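Local coordinates for protein immunomodulatory active chitinase (Trichuris suis, PDB 6G9C) that probably binds and hydrolyses chitin as a family 18 glycoside hydrolase, and is a secreted helminth protein with immunomodulatory activity, at residues K32-T40 and I391-G399; Y126-V137 and L165-F174. All blocks are in the same frame, centred on the assembly; numbering follows the deposited sequence.

Overall arrangement
Both contacts are largely buried, but contact 1 joins a strand of the TIM barrel to a helix packed outside it, while contact 2 lies wholly within the helical layer. Contact 1 sets the last modelled helix, 392-398, against strand 34-40, so that the two ends of the modelled chain meet; its centre is about 12 Å from the centre of the chain. Contact 2 pairs two neighbouring barrel helices, 126-142 and 160-181, and its centre is farther out, at about 24 Å. The centres of contact 1 and contact 2 are about 30 Å apart. Contact 1 relies on sulfur, methyl and ring packing, its arginine bonding outside the pair, whereas contact 2 adds an internal salt bridge to its apolar seam.

Contact 1: K32-T40 and I391-G399; sequences KYVRGCYFT and ISLMQEILG
Strand 34-40 of the family 18 TIM barrel packs R35 and C37, together with Y33 just before it, against M394 and L398 of the last modelled helix, 392-398, and I391 just ahead of it. The axes run almost exactly antiparallel, at 177° and 9.1 Å, which brings the start of the strand to the end of the helix.

The tight part lies deep, around sulfur. The bend of the M394 chain at its last torsion, chi3 -62°, turns CE to the strand, where it lies 3.4 Å from G36 O and 3.7 Å from C37 SG. I391 CG2 lies 3.9 Å from C37 SG. C37 is disulfide-bonded to C62, so the methyl groups of M394 and I391 pack against one sulfur of a covalent link, and strand 364-368 adds V367 and A365 around them.

Farther along, the aliphatic part of R35 crosses the helix backbone, with CD 3.6 Å from M394 C. Q395 CG then covers one face of the guanidinium, offset toward its rim, while the Q395 amide stands steeply to the guanidinium plane. R35 NH1 finds its hydrogen-bond partner outside the pair, N60 O.

Toward the solvent the packing thins. Q395 is partly exposed, and G399, exposed and poorly ordered, comes no nearer to R35 than 4.2 Å, between its C and R35 NE. Y33, also partly exposed, still makes a defined contact at this end: L398 CD2 sits over one ring face as a CH-pi contact, 4.0 Å from the centroid and 16° off the ring normal.

Contact 2: Y126-V137 and L165-F174; sequences YSNRAKFISSLV and LLCQEILAKF. With EDO (1,2-ethanediol), chain F.
This is a helix-helix contact on the outside of the barrel, where R129 and I133 of helix 126-142 meet E169 and I170 of helix 160-181. The segment axes approach to 10.4 Å and cross at -41°, with the same general chain direction.

At one end R129 grips E169 side-on with two nitrogens. NE donates to OE1 at 2.8 Å along a nearly straight line, 174°, with the acceptor in the guanidinium plane; NH2 reaches the syn lone pair of OE2 at 2.9 Å but bends to 144°. Having one bond to each oxygen limits rotation of both groups. L165 CB covers the centre of one guanidinium face, and the backbone N of Y126 lies over the opposite face. Y126 N donates to O2 of a 1,2-ethanediol at 3.1 Å, a molecule probably from the crystallisation liquor. NH1 of R129 binds A123 O, giving the arginine a further hold.

The middle is apolar. I133 sends its branches different ways: CD1 packs on E169 CB, whereas CG2, anti to the backbone N, presses on K173 CG at a tight 3.5 Å. The K173 ammonium goes on to E176. On the barrel side, F132 CD2 meets L166 CD1 at 4.0 Å. V137 CG2 reaches the edge of the F174 ring, 3.6 Å from CE1.

L136 and F174 both touch F148 of strand 147-151, which comes between the two helices in the chain: the beta-alpha repeat of the TIM barrel fold.

Contact 1: K32-T40 and I391-G399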
loop_
_atom_site.group_PDB
_atom_site.type_symbol
_atom_site.label_atom_id
_atom_site.label_comp_id
_atom_site.label_asym_id
_atom_site.label_seq_id
_atom_site.Cartn_x
_atom_site.Cartn_y
_atom_site.Cartn_z
ATOM N N LYS A 32 -14.751 -12.087 13.943
ATOM C CA LYS A 32 -14.966 -12.909 15.131
ATOM C C LYS A 32 -13.857 -13.951 15.350
ATOM O O LYS A 32 -13.555 -14.299 16.494
ATOM C CB LYS A 32 -16.323 -13.611 15.055
ATOM C CG LYS A 32 -16.861 -14.034 16.409
ATOM C CD LYS A 32 -17.714 -15.284 16.309
ATOM C CE LYS A 32 -18.315 -15.633 17.661
ATOM N NZ LYS A 32 -17.313 -15.520 18.760
ATOM N N TYR A 33 -13.254 -14.459 14.274
ATOM C CA TYR A 33 -12.128 -15.380 14.390
ATOM C C TYR A 33 -10.917 -14.822 13.652
ATOM O O TYR A 33 -11.040 -14.331 12.524
ATOM C CB TYR A 33 -12.484 -16.776 13.852
ATOM C CG TYR A 33 -13.502 -17.503 14.710
ATOM C CD1 TYR A 33 -13.143 -18.051 15.931
ATOM C CD2 TYR A 33 -14.830 -17.611 14.308
ATOM C CE1 TYR A 33 -14.071 -18.705 16.725
ATOM C CE2 TYR A 33 -15.765 -18.266 15.096
ATOM C CZ TYR A 33 -15.383 -18.806 16.300
ATOM O OH TYR A 33 -16.308 -19.455 17.088
ATOM N N VAL A 34 -9.752 -14.885 14.307
ATOM C CA VAL A 34 -8.481 -14.602 13.647
ATOM C C VAL A 34 -8.193 -15.692 12.620
ATOM O O VAL A 34 -8.374 -16.884 12.897
ATOM C CB VAL A 34 -7.352 -14.531 14.694
ATOM C CG1 VAL A 34 -5.982 -14.592 14.028
ATOM C CG2 VAL A 34 -7.484 -13.282 15.564
ATOM N N ARG A 35 -7.724 -15.295 11.435
ATOM C CA ARG A 35 -7.215 -16.235 10.434
ATOM C C ARG A 35 -5.829 -15.774 10.012
ATOM O O ARG A 35 -5.696 -14.752 9.337
ATOM C CB ARG A 35 -8.152 -16.344 9.226
ATOM C CG ARG A 35 -9.546 -16.790 9.620
ATOM C CD ARG A 35 -10.471 -16.888 8.412
ATOM N NE ARG A 35 -10.935 -15.577 7.968
ATOM C CZ ARG A 35 -10.551 -14.996 6.837
ATOM N NH1 ARG A 35 -9.695 -15.610 6.036
ATOM N NH2 ARG A 35 -11.019 -13.801 6.507
ATOM N N GLY A 36 -4.795 -16.517 10.417
ATOM C CA GLY A 36 -3.431 -16.136 10.082
ATOM C C GLY A 36 -2.693 -17.126 9.199
ATOM O O GLY A 36 -3.032 -18.311 9.178
ATOM N N CYS A 37 -1.673 -16.659 8.476
ATOM C CA CYS A 37 -0.888 -17.500 7.582
ATOM C C CYS A 37 0.559 -17.062 7.616
ATOM O O CYS A 37 0.835 -15.872 7.458
ATOM C CB CYS A 37 -1.375 -17.397 6.127
ATOM S SG CYS A 37 -3.103 -17.804 5.883
ATOM N N TYR A 38 1.481 -18.013 7.724
ATOM C CA TYR A 38 2.901 -17.695 7.621
ATOM C C TYR A 38 3.391 -17.821 6.178
ATOM O O TYR A 38 3.211 -18.861 5.531
ATOM C CB TYR A 38 3.737 -18.593 8.521
ATOM C CG TYR A 38 3.753 -18.129 9.964
ATOM C CD1 TYR A 38 2.690 -18.417 10.811
ATOM C CD2 TYR A 38 4.804 -17.363 10.460
ATOM C CE1 TYR A 38 2.691 -17.970 12.142
ATOM C CE2 TYR A 38 4.817 -16.926 11.792
ATOM C CZ TYR A 38 3.744 -17.225 12.616
ATOM O OH TYR A 38 3.705 -16.801 13.939
ATOM N N PHE A 39 3.990 -16.740 5.684
ATOM C CA PHE A 39 4.821 -16.729 4.488
ATOM C C PHE A 39 6.268 -16.988 4.900
ATOM O O PHE A 39 6.706 -16.510 5.954
ATOM C CB PHE A 39 4.685 -15.362 3.801
ATOM C CG PHE A 39 5.579 -15.176 2.605
ATOM C CD1 PHE A 39 6.876 -14.700 2.750
ATOM C CD2 PHE A 39 5.108 -15.464 1.333
ATOM C CE1 PHE A 39 7.691 -14.529 1.650
ATOM C CE2 PHE A 39 5.922 -15.297 0.225
ATOM C CZ PHE A 39 7.206 -14.837 0.379
ATOM N N THR A 40 7.018 -17.737 4.078
ATOM C CA THR A 40 8.421 -18.023 4.378
ATOM C C THR A 40 9.317 -17.563 3.233
ATOM O O THR A 40 9.061 -17.886 2.065
ATOM C CB THR A 40 8.677 -19.516 4.675
ATOM O OG1 THR A 40 8.479 -20.300 3.488
ATOM C CG2 THR A 40 7.757 -20.023 5.791
ATOM N N ILE A 391 -5.823 -24.504 3.294
ATOM C CA ILE A 391 -5.892 -23.201 3.954
ATOM C C ILE A 391 -7.240 -22.518 3.711
ATOM O O ILE A 391 -7.731 -21.785 4.582
ATOM C CB ILE A 391 -4.686 -22.345 3.514
ATOM C CG1 ILE A 391 -3.395 -23.046 3.945
ATOM C CG2 ILE A 391 -4.721 -20.955 4.152
ATOM C CD1 ILE A 391 -2.148 -22.401 3.424
ATOM N N SER A 392 -7.889 -22.779 2.560
ATOM C CA SER A 392 -9.223 -22.236 2.297
ATOM C C SER A 392 -10.228 -22.567 3.389
ATOM O O SER A 392 -11.231 -21.855 3.523
ATOM C CB SER A 392 -9.800 -22.777 0.972
ATOM O OG SER A 392 -8.959 -22.473 -0.117
ATOM N N LEU A 393 -10.001 -23.651 4.141
ATOM C CA LEU A 393 -10.969 -24.079 5.147
ATOM C C LEU A 393 -11.133 -23.060 6.266
ATOM O O LEU A 393 -12.169 -23.058 6.935
ATOM C CB LEU A 393 -10.551 -25.432 5.734
ATOM C CG LEU A 393 -10.678 -26.598 4.734
ATOM C CD1 LEU A 393 -10.039 -27.865 5.279
ATOM C CD2 LEU A 393 -12.124 -26.840 4.384
ATOM N N MET A 394 -10.121 -22.220 6.514
ATOM C CA MET A 394 -10.251 -21.197 7.548
ATOM C C MET A 394 -11.349 -20.199 7.190
ATOM O O MET A 394 -12.317 -20.018 7.937
ATOM C CB MET A 394 -8.911 -20.480 7.763
ATOM C CG MET A 394 -7.846 -21.329 8.432
ATOM S SD MET A 394 -6.508 -20.320 9.126
ATOM C CE MET A 394 -5.868 -19.526 7.663
ATOM N N GLN A 395 -11.221 -19.557 6.026
ATOM C CA GLN A 395 -12.269 -18.659 5.544
ATOM C C GLN A 395 -13.619 -19.364 5.451
ATOM O O GLN A 395 -14.651 -18.806 5.842
ATOM C CB GLN A 395 -11.867 -18.108 4.179
ATOM C CG GLN A 395 -12.156 -16.656 3.970
ATOM C CD GLN A 395 -13.622 -16.364 3.951
ATOM O OE1 GLN A 395 -14.418 -17.172 3.473
ATOM N NE2 GLN A 395 -14.000 -15.201 4.473
ATOM N N GLU A 396 -13.634 -20.593 4.928
ATOM C CA GLU A 396 -14.910 -21.243 4.632
ATOM C C GLU A 396 -15.671 -21.594 5.896
ATOM O O GLU A 396 -16.905 -21.551 5.899
ATOM C CB GLU A 396 -14.692 -22.507 3.810
ATOM C CG GLU A 396 -14.293 -22.252 2.381
ATOM C CD GLU A 396 -13.830 -23.513 1.686
ATOM O OE1 GLU A 396 -14.166 -24.618 2.171
ATOM O OE2 GLU A 396 -13.126 -23.399 0.660
ATOM N N ILE A 397 -14.964 -21.940 6.966
ATOM C CA ILE A 397 -15.591 -22.394 8.198
ATOM C C ILE A 397 -15.658 -21.284 9.239
ATOM O O ILE A 397 -16.692 -21.097 9.878
ATOM C CB ILE A 397 -14.844 -23.629 8.752
ATOM C CG1 ILE A 397 -14.897 -24.782 7.743
ATOM C CG2 ILE A 397 -15.425 -24.049 10.098
ATOM C CD1 ILE A 397 -13.940 -25.934 8.055
ATOM N N LEU A 398 -14.573 -20.528 9.424
ATOM C CA LEU A 398 -14.580 -19.463 10.417
ATOM C C LEU A 398 -15.150 -18.156 9.885
ATOM O O LEU A 398 -15.433 -17.257 10.682
ATOM C CB LEU A 398 -13.169 -19.225 10.964
ATOM C CG LEU A 398 -12.500 -20.442 11.620
ATOM C CD1 LEU A 398 -11.078 -20.125 12.023
ATOM C CD2 LEU A 398 -13.307 -20.942 12.812
ATOM N N GLY A 399 -15.330 -18.028 8.576
ATOM C CA GLY A 399 -16.018 -16.879 8.007
ATOM C C GLY A 399 -15.137 -15.666 7.784
ATOM O O GLY A 399 -15.634 -14.579 7.477
#

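Contact 2: Y126-V137 and L165-F174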
loop_
_atom_site.group_PDB
_atom_site.type_symbol
_atom_site.label_atom_id
_atom_site.label_comp_id
_atom_site.label_asym_id
_atom_site.label_seq_id
_atom_site.Cartn_x
_atom_site.Cartn_y
_atom_site.Cartn_z
ATOM N N TYR A 126 17.705 -3.683 30.121
ATOM C CA TYR A 126 16.946 -2.604 29.486
ATOM C C TYR A 126 17.716 -2.007 28.317
ATOM O O TYR A 126 17.153 -1.784 27.237
ATOM C CB TYR A 126 16.607 -1.500 30.500
ATOM C CG TYR A 126 15.706 -0.438 29.904
ATOM C CD1 TYR A 126 14.327 -0.625 29.854
ATOM C CD2 TYR A 126 16.232 0.718 29.345
ATOM C CE1 TYR A 126 13.492 0.323 29.290
ATOM C CE2 TYR A 126 15.399 1.676 28.770
ATOM C CZ TYR A 126 14.033 1.470 28.751
ATOM O OH TYR A 126 13.199 2.408 28.186
ATOM N N SER A 127 19.016 -1.770 28.515
ATOM C CA SER A 127 19.863 -1.187 27.479
ATOM C C SER A 127 19.843 -2.030 26.203
ATOM O O SER A 127 19.664 -1.512 25.096
ATOM C CB SER A 127 21.289 -1.048 28.023
ATOM O OG SER A 127 22.044 -0.124 27.268
ATOM N N ASN A 128 20.024 -3.338 26.342
ATOM C CA ASN A 128 20.028 -4.195 25.165
ATOM C C ASN A 128 18.658 -4.216 24.496
ATOM O O ASN A 128 18.558 -4.140 23.265
ATOM C CB ASN A 128 20.460 -5.604 25.555
ATOM C CG ASN A 128 21.928 -5.695 25.915
ATOM O OD1 ASN A 128 22.648 -4.706 25.880
ATOM N ND2 ASN A 128 22.380 -6.894 26.259
ATOM N N ARG A 129 17.587 -4.307 25.291
ATOM C CA ARG A 129 16.251 -4.372 24.712
ATOM C C ARG A 129 15.888 -3.070 24.006
ATOM O O ARG A 129 15.227 -3.089 22.959
ATOM C CB ARG A 129 15.221 -4.712 25.793
ATOM C CG ARG A 129 15.485 -6.043 26.503
ATOM C CD ARG A 129 14.360 -6.405 27.465
ATOM N NE ARG A 129 14.194 -5.407 28.531
ATOM C CZ ARG A 129 14.670 -5.513 29.775
ATOM N NH1 ARG A 129 15.372 -6.578 30.165
ATOM N NH2 ARG A 129 14.433 -4.543 30.646
ATOM N N ALA A 130 16.319 -1.931 24.556
ATOM C CA ALA A 130 16.010 -0.640 23.942
ATOM C C ALA A 130 16.704 -0.485 22.592
ATOM O O ALA A 130 16.125 0.072 21.651
ATOM C CB ALA A 130 16.410 0.501 24.883
ATOM N N LYS A 131 17.953 -0.948 22.487
ATOM C CA LYS A 131 18.646 -0.906 21.206
ATOM C C LYS A 131 17.909 -1.742 20.170
ATOM O O LYS A 131 17.669 -1.292 19.044
ATOM C CB LYS A 131 20.086 -1.397 21.366
ATOM C CG LYS A 131 20.903 -1.203 20.104
ATOM C CD LYS A 131 22.317 -1.724 20.249
ATOM C CE LYS A 131 23.058 -1.611 18.926
ATOM N NZ LYS A 131 24.511 -1.900 19.061
ATOM N N PHE A 132 17.533 -2.967 20.543
ATOM C CA PHE A 132 16.751 -3.817 19.649
ATOM C C PHE A 132 15.426 -3.162 19.265
ATOM O O PHE A 132 15.049 -3.139 18.086
ATOM C CB PHE A 132 16.506 -5.170 20.313
ATOM C CG PHE A 132 15.413 -5.967 19.668
ATOM C CD1 PHE A 132 15.610 -6.543 18.431
ATOM C CD2 PHE A 132 14.186 -6.133 20.293
ATOM C CE1 PHE A 132 14.617 -7.276 17.824
ATOM C CE2 PHE A 132 13.186 -6.867 19.692
ATOM C CZ PHE A 132 13.402 -7.444 18.451
ATOM N N ILE A 133 14.692 -2.646 20.253
ATOM C CA ILE A 133 13.355 -2.107 19.990
ATOM C C ILE A 133 13.425 -0.912 19.038
ATOM O O ILE A 133 12.612 -0.793 18.109
ATOM C CB ILE A 133 12.665 -1.738 21.319
ATOM C CG1 ILE A 133 12.210 -2.994 22.067
ATOM C CG2 ILE A 133 11.476 -0.835 21.078
ATOM C CD1 ILE A 133 11.804 -2.712 23.506
ATOM N N SER A 134 14.396 -0.012 19.249
ATOM C CA SER A 134 14.568 1.125 18.341
ATOM C C SER A 134 14.887 0.652 16.930
ATOM O O SER A 134 14.343 1.178 15.949
ATOM C CB SER A 134 15.673 2.053 18.844
ATOM O OG SER A 134 15.284 2.695 20.044
ATOM N N SER A 135 15.770 -0.343 16.812
ATOM C CA SER A 135 16.101 -0.905 15.508
ATOM C C SER A 135 14.881 -1.538 14.854
ATOM O O SER A 135 14.649 -1.374 13.651
ATOM C CB SER A 135 17.218 -1.934 15.663
ATOM O OG SER A 135 17.578 -2.477 14.406
ATOM N N LEU A 136 14.094 -2.275 15.632
ATOM C CA LEU A 136 12.933 -2.968 15.084
ATOM C C LEU A 136 11.868 -1.981 14.618
ATOM O O LEU A 136 11.308 -2.121 13.521
ATOM C CB LEU A 136 12.375 -3.906 16.149
ATOM C CG LEU A 136 10.998 -4.470 15.859
ATOM C CD1 LEU A 136 11.090 -5.464 14.703
ATOM C CD2 LEU A 136 10.398 -5.121 17.092
ATOM N N VAL A 137 11.576 -0.971 15.443
ATOM C CA VAL A 137 10.531 -0.010 15.097
ATOM C C VAL A 137 10.876 0.706 13.802
ATOM O O VAL A 137 10.015 0.887 12.921
ATOM C CB VAL A 137 10.305 0.975 16.257
ATOM C CG1 VAL A 137 9.773 2.286 15.736
ATOM C CG2 VAL A 137 9.342 0.376 17.252
ATOM N N LEU A 165 9.515 -8.408 30.301
ATOM C CA LEU A 165 9.981 -7.030 30.165
ATOM C C LEU A 165 10.116 -6.644 28.695
ATOM O O LEU A 165 9.652 -5.578 28.272
ATOM C CB LEU A 165 11.311 -6.855 30.890
ATOM C CG LEU A 165 11.232 -6.744 32.416
ATOM C CD1 LEU A 165 12.601 -6.980 33.050
ATOM C CD2 LEU A 165 10.637 -5.404 32.867
ATOM N N LEU A 166 10.749 -7.509 27.899
ATOM C CA LEU A 166 10.842 -7.259 26.464
ATOM C C LEU A 166 9.462 -6.997 25.855
ATOM O O LEU A 166 9.267 -6.016 25.122
ATOM C CB LEU A 166 11.529 -8.441 25.777
ATOM C CG LEU A 166 11.571 -8.427 24.246
ATOM C CD1 LEU A 166 12.390 -7.257 23.743
ATOM C CD2 LEU A 166 12.143 -9.733 23.734
ATOM N N CYS A 167 8.478 -7.847 26.171
ATOM C CA CYS A 167 7.151 -7.673 25.578
ATOM C C CYS A 167 6.461 -6.405 26.081
ATOM O O CYS A 167 5.830 -5.689 25.294
ATOM C CB CYS A 167 6.283 -8.899 25.846
ATOM S SG CYS A 167 6.825 -10.366 24.955
ATOM N N GLN A 168 6.576 -6.095 27.376
ATOM C CA GLN A 168 5.976 -4.867 27.882
ATOM C C GLN A 168 6.610 -3.643 27.229
ATOM O O GLN A 168 5.914 -2.674 26.901
ATOM C CB GLN A 168 6.124 -4.799 29.409
ATOM C CG GLN A 168 5.321 -5.864 30.146
ATOM C CD GLN A 168 5.695 -5.944 31.611
ATOM O OE1 GLN A 168 6.821 -5.614 31.987
ATOM N NE2 GLN A 168 4.749 -6.361 32.449
ATOM N N GLU A 169 7.936 -3.669 27.036
ATOM C CA GLU A 169 8.628 -2.520 26.453
ATOM C C GLU A 169 8.341 -2.376 24.953
ATOM O O GLU A 169 8.254 -1.246 24.448
ATOM C CB GLU A 169 10.128 -2.631 26.721
ATOM C CG GLU A 169 10.474 -2.386 28.215
ATOM C CD GLU A 169 11.836 -2.929 28.640
ATOM O OE1 GLU A 169 12.690 -3.201 27.772
ATOM O OE2 GLU A 169 12.046 -3.085 29.862
ATOM N N ILE A 170 8.211 -3.493 24.225
ATOM C CA ILE A 170 7.820 -3.419 22.808
ATOM C C ILE A 170 6.480 -2.708 22.669
ATOM O O ILE A 170 6.338 -1.752 21.893
ATOM C CB ILE A 170 7.764 -4.819 22.166
ATOM C CG1 ILE A 170 9.171 -5.366 21.882
ATOM C CG2 ILE A 170 6.920 -4.797 20.831
ATOM C CD1 ILE A 170 9.207 -6.898 21.676
ATOM N N LEU A 171 5.478 -3.156 23.431
ATOM C CA LEU A 171 4.158 -2.543 23.327
ATOM C C LEU A 171 4.216 -1.066 23.682
ATOM O O LEU A 171 3.625 -0.233 22.984
ATOM C CB LEU A 171 3.147 -3.278 24.212
ATOM C CG LEU A 171 1.746 -2.652 24.250
ATOM C CD1 LEU A 171 1.083 -2.682 22.872
ATOM C CD2 LEU A 171 0.861 -3.323 25.281
ATOM N N ALA A 172 4.947 -0.717 24.750
ATOM C CA ALA A 172 5.067 0.683 25.144
ATOM C C ALA A 172 5.646 1.523 24.012
ATOM O O ALA A 172 5.172 2.638 23.748
ATOM C CB ALA A 172 5.936 0.808 26.403
ATOM N N LYS A 173 6.692 1.020 23.353
ATOM C CA LYS A 173 7.272 1.752 22.231
ATOM C C LYS A 173 6.278 1.875 21.091
ATOM O O LYS A 173 6.161 2.945 20.473
ATOM C CB LYS A 173 8.537 1.061 21.729
ATOM C CG LYS A 173 9.273 1.846 20.650
ATOM C CD LYS A 173 9.837 3.137 21.233
ATOM C CE LYS A 173 11.024 3.652 20.435
ATOM N NZ LYS A 173 11.178 5.135 20.492
ATOM N N PHE A 174 5.562 0.785 20.792
ATOM C CA PHE A 174 4.582 0.812 19.703
ATOM C C PHE A 174 3.521 1.874 19.971
ATOM O O PHE A 174 3.127 2.622 19.067
ATOM C CB PHE A 174 3.933 -0.571 19.521
ATOM C CG PHE A 174 4.803 -1.591 18.797
ATOM C CD1 PHE A 174 6.131 -1.317 18.485
ATOM C CD2 PHE A 174 4.278 -2.826 18.418
ATOM C CE1 PHE A 174 6.916 -2.258 17.815
ATOM C CE2 PHE A 174 5.062 -3.769 17.756
ATOM C CZ PHE A 174 6.384 -3.484 17.464
HETATM C C1 EDO F . 20.116 -2.982 33.098
HETATM O O1 EDO F . 19.516 -1.913 32.362
HETATM C C2 EDO F . 19.066 -3.620 33.986
HETATM O O2 EDO F . 17.948 -3.967 33.172
#